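Local structure of mersacidin decarboxylase (Bacillus sp., 1P3Y) at residues Ala90-Leu95 with Thr132-Asn137; Thr109-His114 with Thr118-Asn123. The protein catalyses the FAD-dependent oxidative decarboxylation of the C-terminal cysteine of mersacidin to an aminoenethiol, a step in the biosynthesis of this lantibiotic. All coordinates share one frame; numbering follows the deposited sequence.

Interaction 1 of 2, residues Ala90-Leu95 with Thr132-Asn137; sequences ATANIL and TVVSRN. With FAD (flavin-adenine dinucleotide), chain B.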
loop_
_atom_site.group_PDB
_atom_site.type_symbol
_atom_site.label_atom_id
_atom_site.label_comp_id
_atom_site.label_asym_id
_atom_site.label_seq_id
_atom_site.Cartn_x
_atom_site.Cartn_y
_atom_site.Cartn_z
ATOM N N ALA A 90 -21.113 -25.500 -11.666
ATOM C CA ALA A 90 -22.093 -24.450 -11.437
ATOM C C ALA A 90 -22.505 -24.487 -9.971
ATOM O O ALA A 90 -22.771 -25.558 -9.444
ATOM C CB ALA A 90 -23.295 -24.692 -12.312
ATOM N N THR A 91 -22.545 -23.330 -9.313
ATOM C CA THR A 91 -22.941 -23.235 -7.904
ATOM C C THR A 91 -24.452 -22.991 -7.764
ATOM O O THR A 91 -25.142 -22.608 -8.724
ATOM C CB THR A 91 -22.260 -22.036 -7.206
ATOM O OG1 THR A 91 -22.448 -20.875 -8.021
ATOM C CG2 THR A 91 -20.768 -22.275 -6.981
ATOM N N ALA A 92 -24.967 -23.180 -6.553
ATOM C CA ALA A 92 -26.379 -22.917 -6.332
ATOM C C ALA A 92 -26.568 -21.439 -6.701
ATOM O O ALA A 92 -27.530 -21.054 -7.380
ATOM C CB ALA A 92 -26.737 -23.155 -4.868
ATOM N N ASN A 93 -25.614 -20.621 -6.264
ATOM C CA ASN A 93 -25.640 -19.192 -6.524
ATOM C C ASN A 93 -25.792 -18.879 -8.018
ATOM O O ASN A 93 -26.719 -18.173 -8.413
ATOM C CB ASN A 93 -24.370 -18.532 -5.966
ATOM C CG ASN A 93 -24.289 -17.063 -6.318
ATOM O OD1 ASN A 93 -25.176 -16.278 -5.953
ATOM N ND2 ASN A 93 -23.235 -16.679 -7.053
ATOM N N ILE A 94 -24.890 -19.394 -8.853
ATOM C CA ILE A 94 -24.977 -19.146 -10.293
ATOM C C ILE A 94 -26.339 -19.623 -10.850
ATOM O O ILE A 94 -26.944 -18.943 -11.696
ATOM C CB ILE A 94 -23.772 -19.819 -11.039
ATOM C CG1 ILE A 94 -22.789 -18.732 -11.524
ATOM C CG2 ILE A 94 -24.236 -20.733 -12.152
ATOM C CD1 ILE A 94 -23.377 -17.578 -12.255
ATOM N N LEU A 95 -26.826 -20.774 -10.371
ATOM C CA LEU A 95 -28.128 -21.285 -10.807
ATOM C C LEU A 95 -29.199 -20.269 -10.411
ATOM O O LEU A 95 -30.060 -19.921 -11.235
ATOM C CB LEU A 95 -28.452 -22.643 -10.159
ATOM C CG LEU A 95 -27.518 -23.800 -10.562
ATOM C CD1 LEU A 95 -27.879 -25.067 -9.795
ATOM C CD2 LEU A 95 -27.579 -24.038 -12.071
ATOM N N THR A 132 -35.517 -26.782 -1.725
ATOM C CA THR A 132 -36.612 -26.469 -2.634
ATOM C C THR A 132 -36.228 -25.468 -3.733
ATOM O O THR A 132 -36.442 -25.739 -4.930
ATOM C CB THR A 132 -37.820 -25.906 -1.842
ATOM O OG1 THR A 132 -38.095 -26.756 -0.723
ATOM C CG2 THR A 132 -39.054 -25.823 -2.720
ATOM N N VAL A 133 -35.675 -24.319 -3.327
ATOM C CA VAL A 133 -35.279 -23.254 -4.270
ATOM C C VAL A 133 -34.373 -23.730 -5.390
ATOM O O VAL A 133 -34.566 -23.362 -6.554
ATOM C CB VAL A 133 -34.526 -22.088 -3.582
ATOM C CG1 VAL A 133 -35.314 -20.809 -3.748
ATOM C CG2 VAL A 133 -34.256 -22.412 -2.110
ATOM N N VAL A 134 -33.381 -24.545 -5.047
ATOM C CA VAL A 134 -32.456 -25.038 -6.063
ATOM C C VAL A 134 -33.235 -25.782 -7.151
ATOM O O VAL A 134 -33.124 -25.463 -8.351
ATOM C CB VAL A 134 -31.386 -25.945 -5.421
ATOM C CG1 VAL A 134 -30.405 -26.440 -6.467
ATOM C CG2 VAL A 134 -30.677 -25.175 -4.325
ATOM N N SER A 135 -34.048 -26.749 -6.722
ATOM C CA SER A 135 -34.879 -27.523 -7.650
ATOM C C SER A 135 -35.757 -26.575 -8.481
ATOM O O SER A 135 -35.864 -26.715 -9.709
ATOM C CB SER A 135 -35.767 -28.503 -6.876
ATOM O OG SER A 135 -34.980 -29.393 -6.100
ATOM N N ARG A 136 -36.376 -25.602 -7.816
ATOM C CA ARG A 136 -37.214 -24.657 -8.534
ATOM C C ARG A 136 -36.377 -23.900 -9.544
ATOM O O ARG A 136 -36.819 -23.677 -10.683
ATOM C CB ARG A 136 -37.879 -23.671 -7.570
ATOM C CG ARG A 136 -38.591 -22.526 -8.296
ATOM C CD ARG A 136 -39.560 -21.739 -7.387
ATOM N NE ARG A 136 -38.936 -20.955 -6.320
ATOM C CZ ARG A 136 -38.945 -21.270 -5.019
ATOM N NH1 ARG A 136 -39.551 -22.373 -4.569
ATOM N NH2 ARG A 136 -38.339 -20.462 -4.154
ATOM N N ASN A 137 -35.161 -23.517 -9.133
ATOM C CA ASN A 137 -34.276 -22.761 -10.016
ATOM C C ASN A 137 -33.886 -23.610 -11.210
ATOM O O ASN A 137 -33.945 -23.132 -12.349
ATOM C CB ASN A 137 -33.029 -22.243 -9.252
ATOM C CG ASN A 137 -33.308 -20.935 -8.459
ATOM O OD1 ASN A 137 -32.579 -20.590 -7.527
ATOM N ND2 ASN A 137 -34.357 -20.213 -8.842
HETATM P PA FAD B . -18.847 -15.391 -6.721
HETATM O O1A FAD B . -17.456 -15.994 -6.562
HETATM O O2A FAD B . -19.037 -14.295 -7.752
HETATM O O5B FAD B . -19.402 -14.791 -5.299
HETATM C C5B FAD B . -18.845 -15.132 -3.994
HETATM C C4B FAD B . -17.850 -14.086 -3.506
HETATM O O4B FAD B . -17.373 -13.320 -4.606
HETATM C C3B FAD B . -18.431 -13.053 -2.524
HETATM O O3B FAD B . -17.699 -13.236 -1.316
HETATM C C2B FAD B . -18.225 -11.748 -3.219
HETATM O O2B FAD B . -18.016 -10.579 -2.478
HETATM C C1B FAD B . -17.063 -12.024 -4.169
HETATM N N9A FAD B . -16.910 -11.205 -5.416
HETATM C C8A FAD B . -17.696 -11.162 -6.647
HETATM N N7A FAD B . -17.260 -10.304 -7.543
HETATM C C5A FAD B . -16.109 -9.705 -6.935
HETATM C C6A FAD B . -15.165 -8.685 -7.347
HETATM N N6A FAD B . -15.229 -8.084 -8.547
HETATM N N1A FAD B . -14.129 -8.312 -6.436
HETATM C C2A FAD B . -14.019 -8.891 -5.201
HETATM N N3A FAD B . -14.890 -9.910 -4.714
HETATM C C4A FAD B . -15.925 -10.219 -5.710
HETATM N N1 FAD B . -21.407 -23.354 -3.480
HETATM C C2 FAD B . -22.058 -24.261 -4.305
HETATM O O2 FAD B . -23.225 -24.023 -4.718
HETATM N N3 FAD B . -21.400 -25.445 -4.676
HETATM C C4 FAD B . -20.066 -25.824 -4.264
HETATM O O4 FAD B . -19.559 -26.945 -4.656
HETATM C C4X FAD B . -19.434 -24.886 -3.451
HETATM N N5 FAD B . -18.093 -25.205 -3.038
HETATM C C5X FAD B . -17.407 -24.245 -2.228
HETATM C C6 FAD B . -16.073 -24.507 -1.789
HETATM C C7 FAD B . -15.305 -23.582 -0.967
HETATM C C7M FAD B . -13.854 -23.970 -0.562
HETATM C C8 FAD B . -15.951 -22.312 -0.570
HETATM C C8M FAD B . -15.274 -21.251 0.274
HETATM C C9 FAD B . -17.261 -22.008 -0.974
HETATM C C9A FAD B . -18.030 -22.934 -1.793
HETATM N N10 FAD B . -19.438 -22.730 -2.283
HETATM C C10 FAD B . -20.110 -23.668 -3.081
HETATM C "C1'" FAD B . -20.082 -21.508 -1.903
HETATM C "C2'" FAD B . -20.141 -20.420 -2.914
HETATM O "O2'" FAD B . -18.731 -20.049 -3.263
HETATM C "C3'" FAD B . -20.810 -19.214 -2.369
HETATM O "O3'" FAD B . -22.247 -19.349 -2.353
HETATM C "C4'" FAD B . -20.490 -17.900 -3.138
HETATM O "O4'" FAD B . -21.168 -16.802 -2.438
HETATM C "C5'" FAD B . -20.942 -17.873 -4.578
HETATM O "O5'" FAD B . -19.938 -18.435 -5.437
HETATM P P FAD B . -19.907 -18.146 -6.987
HETATM O O1P FAD B . -18.753 -18.886 -7.512
HETATM O O2P FAD B . -21.254 -18.494 -7.568
HETATM O O3P FAD B . -19.853 -16.534 -7.100
#

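Interaction 2 of 2, residues Thr109-His114 with Thr118-Asn123; sequences TTVLAH and TIFFPN. With FAD (flavin-adenine dinucleotide), chain C.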
loop_
_atom_site.group_PDB
_atom_site.type_symbol
_atom_site.label_atom_id
_atom_site.label_comp_id
_atom_site.label_asym_id
_atom_site.label_seq_id
_atom_site.Cartn_x
_atom_site.Cartn_y
_atom_site.Cartn_z
ATOM N N THR A 109 -23.384 -12.976 -16.353
ATOM C CA THR A 109 -23.668 -11.993 -17.382
ATOM C C THR A 109 -23.516 -12.630 -18.765
ATOM O O THR A 109 -24.319 -12.410 -19.681
ATOM C CB THR A 109 -22.688 -10.773 -17.264
ATOM O OG1 THR A 109 -22.833 -10.159 -15.974
ATOM C CG2 THR A 109 -22.994 -9.724 -18.341
ATOM N N THR A 110 -22.469 -13.424 -18.910
ATOM C CA THR A 110 -22.207 -14.079 -20.169
ATOM C C THR A 110 -23.381 -14.950 -20.585
ATOM O O THR A 110 -23.680 -15.059 -21.773
ATOM C CB THR A 110 -20.922 -14.903 -20.074
ATOM O OG1 THR A 110 -19.838 -14.012 -19.755
ATOM C CG2 THR A 110 -20.638 -15.625 -21.397
ATOM N N VAL A 111 -24.062 -15.557 -19.618
ATOM C CA VAL A 111 -25.210 -16.398 -19.946
ATOM C C VAL A 111 -26.219 -15.563 -20.733
ATOM O O VAL A 111 -26.742 -16.010 -21.746
ATOM C CB VAL A 111 -25.884 -16.980 -18.672
ATOM C CG1 VAL A 111 -27.232 -17.624 -19.031
ATOM C CG2 VAL A 111 -24.974 -18.030 -18.033
ATOM N N LEU A 112 -26.478 -14.342 -20.282
ATOM C CA LEU A 112 -27.422 -13.482 -20.983
ATOM C C LEU A 112 -26.881 -12.987 -22.307
ATOM O O LEU A 112 -27.647 -12.738 -23.225
ATOM C CB LEU A 112 -27.799 -12.257 -20.143
ATOM C CG LEU A 112 -28.646 -12.457 -18.886
ATOM C CD1 LEU A 112 -28.782 -11.123 -18.194
ATOM C CD2 LEU A 112 -29.995 -13.010 -19.216
ATOM N N ALA A 113 -25.569 -12.842 -22.414
ATOM C CA ALA A 113 -24.983 -12.326 -23.646
ATOM C C ALA A 113 -24.631 -13.363 -24.705
ATOM O O ALA A 113 -24.272 -12.999 -25.825
ATOM C CB ALA A 113 -23.761 -11.483 -23.319
ATOM N N HIS A 114 -24.727 -14.643 -24.356
ATOM C CA HIS A 114 -24.445 -15.727 -25.306
ATOM C C HIS A 114 -25.712 -15.949 -26.170
ATOM O O HIS A 114 -26.818 -16.104 -25.640
ATOM C CB HIS A 114 -24.098 -17.006 -24.540
ATOM C CG HIS A 114 -23.617 -18.128 -25.405
ATOM N ND1 HIS A 114 -24.167 -19.393 -25.357
ATOM C CD2 HIS A 114 -22.580 -18.203 -26.271
ATOM C CE1 HIS A 114 -23.485 -20.200 -26.152
ATOM N NE2 HIS A 114 -22.515 -19.503 -26.718
ATOM N N THR A 118 -27.375 -22.053 -22.469
ATOM C CA THR A 118 -26.184 -22.506 -21.748
ATOM C C THR A 118 -26.404 -23.859 -21.077
ATOM O O THR A 118 -27.476 -24.123 -20.524
ATOM C CB THR A 118 -25.790 -21.480 -20.629
ATOM O OG1 THR A 118 -25.470 -20.220 -21.225
ATOM C CG2 THR A 118 -24.598 -21.978 -19.810
ATOM N N ILE A 119 -25.387 -24.713 -21.106
ATOM C CA ILE A 119 -25.513 -26.001 -20.442
ATOM C C ILE A 119 -24.801 -25.894 -19.089
ATOM O O ILE A 119 -23.633 -25.508 -19.035
ATOM C CB ILE A 119 -24.898 -27.160 -21.284
ATOM C CG1 ILE A 119 -24.689 -28.386 -20.393
ATOM C CG2 ILE A 119 -23.582 -26.739 -21.883
ATOM C CD1 ILE A 119 -24.149 -29.584 -21.116
ATOM N N PHE A 120 -25.518 -26.236 -18.014
ATOM C CA PHE A 120 -24.994 -26.184 -16.650
ATOM C C PHE A 120 -24.656 -27.541 -16.058
ATOM O O PHE A 120 -25.383 -28.509 -16.259
ATOM C CB PHE A 120 -26.017 -25.554 -15.704
ATOM C CG PHE A 120 -26.345 -24.141 -16.017
ATOM C CD1 PHE A 120 -27.190 -23.828 -17.082
ATOM C CD2 PHE A 120 -25.813 -23.105 -15.235
ATOM C CE1 PHE A 120 -27.511 -22.498 -17.367
ATOM C CE2 PHE A 120 -26.116 -21.775 -15.500
ATOM C CZ PHE A 120 -26.969 -21.464 -16.569
ATOM N N PHE A 121 -23.568 -27.599 -15.300
ATOM C CA PHE A 121 -23.172 -28.827 -14.621
ATOM C C PHE A 121 -23.110 -28.529 -13.125
ATOM O O PHE A 121 -22.036 -28.360 -12.565
ATOM C CB PHE A 121 -21.799 -29.314 -15.088
ATOM C CG PHE A 121 -21.805 -29.944 -16.450
ATOM C CD1 PHE A 121 -21.834 -29.155 -17.601
ATOM C CD2 PHE A 121 -21.740 -31.334 -16.578
ATOM C CE1 PHE A 121 -21.790 -29.739 -18.868
ATOM C CE2 PHE A 121 -21.693 -31.933 -17.836
ATOM C CZ PHE A 121 -21.715 -31.135 -18.990
ATOM N N PRO A 122 -24.271 -28.461 -12.457
ATOM C CA PRO A 122 -24.322 -28.177 -11.021
ATOM C C PRO A 122 -23.473 -29.101 -10.163
ATOM O O PRO A 122 -23.249 -30.263 -10.500
ATOM C CB PRO A 122 -25.809 -28.302 -10.693
ATOM C CG PRO A 122 -26.462 -27.872 -11.946
ATOM C CD PRO A 122 -25.633 -28.556 -13.013
ATOM N N ASN A 123 -23.036 -28.568 -9.030
ATOM C CA ASN A 123 -22.212 -29.289 -8.077
ATOM C C ASN A 123 -22.305 -28.527 -6.759
ATOM O O ASN A 123 -22.007 -27.342 -6.690
ATOM C CB ASN A 123 -20.764 -29.346 -8.580
ATOM C CG ASN A 123 -19.834 -29.980 -7.587
ATOM O OD1 ASN A 123 -19.377 -29.328 -6.654
ATOM N ND2 ASN A 123 -19.556 -31.265 -7.764
HETATM P PA FAD C . -22.679 -3.590 -10.489
HETATM O O1A FAD C . -21.748 -2.572 -11.137
HETATM O O2A FAD C . -23.102 -3.359 -9.051
HETATM O O5B FAD C . -22.045 -5.101 -10.549
HETATM C C5B FAD C . -20.954 -5.495 -11.435
HETATM C C4B FAD C . -19.605 -5.467 -10.728
HETATM O O4B FAD C . -19.680 -4.638 -9.574
HETATM C C3B FAD C . -19.120 -6.832 -10.208
HETATM O O3B FAD C . -17.911 -7.091 -10.914
HETATM C C2B FAD C . -18.983 -6.621 -8.736
HETATM O O2B FAD C . -18.021 -7.331 -8.008
HETATM C C1B FAD C . -18.787 -5.114 -8.603
HETATM N N9A FAD C . -19.171 -4.421 -7.329
HETATM C C8A FAD C . -20.479 -4.141 -6.738
HETATM N N7A FAD C . -20.431 -3.505 -5.588
HETATM C C5A FAD C . -19.033 -3.315 -5.341
HETATM C C6A FAD C . -18.271 -2.709 -4.267
HETATM N N6A FAD C . -18.855 -2.129 -3.205
HETATM N N1A FAD C . -16.845 -2.731 -4.351
HETATM C C2A FAD C . -16.199 -3.309 -5.410
HETATM N N3A FAD C . -16.862 -3.917 -6.517
HETATM C C4A FAD C . -18.319 -3.856 -6.339
HETATM N N1 FAD C . -25.076 -5.084 -19.003
HETATM C C2 FAD C . -26.334 -4.697 -19.447
HETATM O O2 FAD C . -27.367 -5.282 -19.025
HETATM N N3 FAD C . -26.439 -3.644 -20.370
HETATM C C4 FAD C . -25.327 -2.902 -20.924
HETATM O O4 FAD C . -25.538 -1.956 -21.777
HETATM C C4X FAD C . -24.082 -3.303 -20.446
HETATM N N5 FAD C . -22.946 -2.576 -20.946
HETATM C C5X FAD C . -21.656 -2.946 -20.449
HETATM C C6 FAD C . -20.491 -2.258 -20.909
HETATM C C7 FAD C . -19.145 -2.569 -20.450
HETATM C C7M FAD C . -17.953 -1.741 -21.010
HETATM C C8 FAD C . -18.987 -3.658 -19.460
HETATM C C8M FAD C . -17.652 -4.087 -18.886
HETATM C C9 FAD C . -20.100 -4.366 -18.978
HETATM C C9A FAD C . -21.445 -4.057 -19.439
HETATM N N10 FAD C . -22.714 -4.743 -19.008
HETATM C C10 FAD C . -23.979 -4.379 -19.492
HETATM C "C1'" FAD C . -22.580 -5.804 -18.054
HETATM C "C2'" FAD C . -22.895 -5.495 -16.636
HETATM O "O2'" FAD C . -21.953 -4.420 -16.186
HETATM C "C3'" FAD C . -22.685 -6.679 -15.768
HETATM O "O3'" FAD C . -23.774 -7.622 -15.860
HETATM C "C4'" FAD C . -22.506 -6.345 -14.259
HETATM O "O4'" FAD C . -22.243 -7.606 -13.555
HETATM C "C5'" FAD C . -23.698 -5.694 -13.600
HETATM O "O5'" FAD C . -23.651 -4.267 -13.760
HETATM P P FAD C . -24.473 -3.294 -12.830
HETATM O O1P FAD C . -24.169 -1.937 -13.299
HETATM O O2P FAD C . -25.921 -3.711 -12.858
HETATM O O3P FAD C . -24.002 -3.670 -11.330
HETATM O O HOH W 1 -27.111 -18.553 -22.565
#

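Interaction 1 of 2, residues Ala90-Leu95 with Thr132-Asn137
Val134 faces Ala92 and Leu95 with a forked tip, and each methyl takes its own partner. The contact joins two helices of the Rossmann-like flavoprotein fold: helix 92-99, which follows strand 84-90, and the start of helix 132-144. On one branch, Val134 CG2 meets Ala92 CB at 4.5 Å. The other branch, Val134 CG1, faces the tip of Leu95, whose CD1 lies 4.4 Å away. One turn further on, the aliphatic root of Asn137 lies by the opposite backbone, its CB 4.3 Å from Leu95 O. The fit is light and wholly apolar between side chains. Leu95 also reaches Ile138 and Leu141 further along helix 132-144.

The same segment, 90-95, also grips the FAD, which Thr109 of the second subunit binds as well. Ala92 N points almost straight at the flavin carbonyl O2, 2.7 Å away (171° at the hydrogen). Asn93 is turned from helix 132-144, and its ND2 reaches phosphate oxygen O2P at 2.7 Å, with 172° at the hydrogen. Thr91 OG1 gives a second bond to the same O2P, also 2.7 Å long, so two side chains fix this oxygen. The start of the helix lies close by and would probably add a favourable field for the phosphate. A chi1 of 49° places Thr91 OG1 between the backbone N and the carbonyl carbon, where it does double duty: while donating to the phosphate it accepts the N-cap bond from Ile94 N at 3.0 Å.

Interaction 2 of 2, residues Thr109-His114 with Thr118-Asn123
Val111 points from the last turns of helix 106-113 at Thr118, on the run into strand 119-122, and at Phe120 within it. This is the returning alpha-to-beta half of a beta-alpha-beta crossover in the Rossmann-like sheet, where strand 119-122 lies parallel beside strand 84-90. Starting at the root, Val111 CB is already 4.1 Å from Thr118 OG1. With chi1 at 169°, CG1 lies anti to the backbone N and comes within 3.8 Å of that same oxygen. The second methyl, CG2, lies beside the backbone N and has two neighbours: Thr118 OG1 at 3.9 Å and, obliquely to the ring, Phe120 CZ at 4.2 Å. The Val111 and Thr118 side chains cross at about a right angle, and Thr118 CG2 in turn sits over one face of the Phe120 ring, toward its rim.

His114, just past the helix, also turns its CB toward the strand, and its imidazole approaches Thr118 obliquely and loosely, ND1 lying 4.4 Å from OG1. Lys131 of the third subunit bonds to His114 O and, weakly, to Val111 O at this helix end. On the helix, Thr109 OG1 accepts a 2.7 Å hydrogen bond from the ribityl O3' of an FAD whose other hydrogen-bonding partners include Thr91 and Asn93 of that subunit. One water closes the polar side of the contact: it donates to Val111 O at 2.7 Å and accepts from Thr118 OG1 at 2.7 Å.

Overall arrangement
Interaction 2 is nested in the chain between the two segments of interaction 1, and their centres are 12 Å apart. Strand 84-90 leads into helix 92-99, helix 106-113 follows, and strand 119-122 returns beside strand 84-90 before helix 132-144 begins. The contacts meet directly: Ala90 makes probable backbone hydrogen bonds with Phe121 and Asn123, while Leu95 packs on Phe120 (CD2 to CD2, 3.7 Å) and on Pro122. Helix 92-99 therefore packs on both strand 119-122 and helix 132-144, largely through Leu95. Segment 90-95 serves one FAD and Thr109 another, bound mainly by a neighbouring subunit, which is consistent with cofactor binding being coupled to assembly of the dodecamer.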